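Mandelate racemase / muconate lactonizing enzyme, C-terminal domain protein (Pseudovibrio sp. JE062, PDB 4JHM) is a member of the enolase superfamily, pairing an N-terminal capping domain with a C-terminal barrel domain, and is of undetermined specific function. Local coordinates at residues A[71-76]-A[95-100]. Residues are numbered along the deposited sequence; the frame is centred on the assembly and turned at random.
Sequences RTIVPG and RCTWGG
The nearest CA pairs are Ile73 with Arg95, 6.5 Å apart, and Thr72 with Thr97, 7.6 Å; helix 65-73 and the loop ahead of helix 100-119 meet through side chains, since the closest approaches are all between side-chain atoms. Ile73 buries more surface than any other residue of the contact, 67 of 174 Å². Its CD1 lies 3.6 Å from Thr97 CG2, the two side chains meeting at about a right angle. A chi1 of -70° sets CG1 beside the backbone N and CG2 anti to it, and CG2 lies 4.1 Å from Arg95 CG, an aliphatic touch only. Beyond CG the arginine chain bends at chi2 and chi3 and leads away: NE donates to Trp91 O, and NH1 forms a salt bridge with Glu59 of the second subunit. The contact lies within the N-terminal domain of the enolase superfamily fold, where Ile73 also packs on Lys104 and Ile107 of helix 100-119. Thr72 OG1 and Thr97 OG1, 4.1 Å apart, are too distant to bond directly; instead both turn to Ser69, which precedes Thr72 by about one turn in helix 65-73, Thr72 to its carbonyl O and Thr97 to its OG. With chi1 at 174°, Thr97 OG1 also accepts a weak capping bond from Gly99 N at 3.3 Å. The backbone bond from Gly100 N to Thr97 O, 3.1 Å, closes the type I turn leading into helix 100-119.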
loop_
_atom_site.group_PDB
_atom_site.type_symbol
_atom_site.label_atom_id
_atom_site.label_comp_id
_atom_site.label_asym_id
_atom_site.label_seq_id
_atom_site.Cartn_x
_atom_site.Cartn_y
_atom_site.Cartn_z
ATOM N N ARG A 71 -36.661 24.070 -16.409
ATOM C CA ARG A 71 -37.408 24.411 -17.616
ATOM C C ARG A 71 -36.922 23.628 -18.831
ATOM O O ARG A 71 -37.719 23.206 -19.662
ATOM C CB ARG A 71 -37.290 25.907 -17.913
ATOM C CG ARG A 71 -37.954 26.326 -19.217
ATOM C CD ARG A 71 -37.905 27.833 -19.408
ATOM N NE ARG A 71 -38.998 28.314 -20.247
ATOM C CZ ARG A 71 -38.900 28.555 -21.549
ATOM N NH1 ARG A 71 -37.749 28.366 -22.182
ATOM N NH2 ARG A 71 -39.960 28.991 -22.221
ATOM N N THR A 72 -35.608 23.450 -18.934
ATOM C CA THR A 72 -35.011 22.824 -20.104
ATOM C C THR A 72 -35.096 21.301 -20.031
ATOM O O THR A 72 -34.931 20.613 -21.038
ATOM C CB THR A 72 -33.539 23.259 -20.272
ATOM O OG1 THR A 72 -32.754 22.778 -19.174
ATOM C CG2 THR A 72 -33.439 24.771 -20.329
ATOM N N ILE A 73 -35.366 20.783 -18.839
ATOM C CA ILE A 73 -35.385 19.344 -18.605
ATOM C C ILE A 73 -36.769 18.734 -18.805
ATOM O O ILE A 73 -36.913 17.704 -19.468
ATOM C CB ILE A 73 -34.946 19.024 -17.167
ATOM C CG1 ILE A 73 -33.456 19.316 -16.983
ATOM C CG2 ILE A 73 -35.235 17.570 -16.834
ATOM C CD1 ILE A 73 -32.996 19.214 -15.545
ATOM N N VAL A 74 -37.780 19.390 -18.241
ATOM C CA VAL A 74 -39.095 18.777 -18.039
ATOM C C VAL A 74 -40.007 18.634 -19.265
ATOM O O VAL A 74 -40.948 17.843 -19.227
ATOM C CB VAL A 74 -39.889 19.518 -16.939
ATOM C CG1 VAL A 74 -39.143 19.464 -15.616
ATOM C CG2 VAL A 74 -40.170 20.955 -17.345
ATOM N N PRO A 75 -39.755 19.387 -20.347
ATOM C CA PRO A 75 -40.652 19.204 -21.492
ATOM C C PRO A 75 -40.704 17.753 -21.976
ATOM O O PRO A 75 -41.739 17.300 -22.468
ATOM C CB PRO A 75 -40.043 20.109 -22.567
ATOM C CG PRO A 75 -39.284 21.141 -21.812
ATOM C CD PRO A 75 -38.746 20.428 -20.602
ATOM N N GLY A 76 -39.594 17.034 -21.824
ATOM C CA GLY A 76 -39.498 15.644 -22.259
ATOM C C GLY A 76 -40.193 14.659 -21.334
ATOM O O GLY A 76 -40.344 13.485 -21.678
ATOM N N ARG A 95 -29.828 14.153 -19.217
ATOM C CA ARG A 95 -30.249 15.518 -19.538
ATOM C C ARG A 95 -29.117 16.511 -19.282
ATOM O O ARG A 95 -28.696 16.693 -18.143
ATOM C CB ARG A 95 -31.453 15.933 -18.688
ATOM C CG ARG A 95 -32.726 15.123 -18.879
ATOM C CD ARG A 95 -33.095 14.953 -20.340
ATOM N NE ARG A 95 -32.747 13.615 -20.798
ATOM C CZ ARG A 95 -32.666 13.251 -22.069
ATOM N NH1 ARG A 95 -32.903 14.132 -23.030
ATOM N NH2 ARG A 95 -32.342 12.002 -22.377
ATOM N N CYS A 96 -28.639 17.165 -20.335
ATOM C CA CYS A 96 -27.567 18.143 -20.200
ATOM C C CYS A 96 -28.098 19.460 -19.630
ATOM O O CYS A 96 -28.998 20.072 -20.205
ATOM C CB CYS A 96 -26.901 18.389 -21.557
ATOM S SG CYS A 96 -26.111 16.928 -22.283
ATOM N N THR A 97 -27.542 19.880 -18.495
ATOM C CA THR A 97 -27.898 21.154 -17.860
ATOM C C THR A 97 -26.968 21.421 -16.689
ATOM O O THR A 97 -26.767 20.550 -15.846
ATOM C CB THR A 97 -29.341 21.156 -17.316
ATOM O OG1 THR A 97 -29.579 22.365 -16.587
ATOM C CG2 THR A 97 -29.570 19.979 -16.388
ATOM N N TRP A 98 -26.418 22.630 -16.624
ATOM C CA TRP A 98 -25.485 22.995 -15.550
ATOM C C TRP A 98 -26.129 23.014 -14.168
ATOM O O TRP A 98 -25.435 23.182 -13.169
ATOM C CB TRP A 98 -24.839 24.357 -15.822
ATOM C CG TRP A 98 -23.809 24.310 -16.893
ATOM C CD1 TRP A 98 -23.837 24.962 -18.088
ATOM C CD2 TRP A 98 -22.597 23.553 -16.874
ATOM N NE1 TRP A 98 -22.710 24.662 -18.817
ATOM C CE2 TRP A 98 -21.933 23.796 -18.093
ATOM C CE3 TRP A 98 -22.009 22.689 -15.941
ATOM C CZ2 TRP A 98 -20.710 23.209 -18.406
ATOM C CZ3 TRP A 98 -20.801 22.104 -16.253
ATOM C CH2 TRP A 98 -20.163 22.365 -17.478
ATOM N N GLY A 99 -27.448 22.858 -14.108
ATOM C CA GLY A 99 -28.134 22.717 -12.829
ATOM C C GLY A 99 -27.700 21.446 -12.120
ATOM O O GLY A 99 -27.536 21.420 -10.900
ATOM N N GLY A 100 -27.523 20.381 -12.893
ATOM C CA GLY A 100 -27.051 19.114 -12.352
ATOM C C GLY A 100 -28.065 18.354 -11.516
ATOM O O GLY A 100 -29.273 18.446 -11.735
#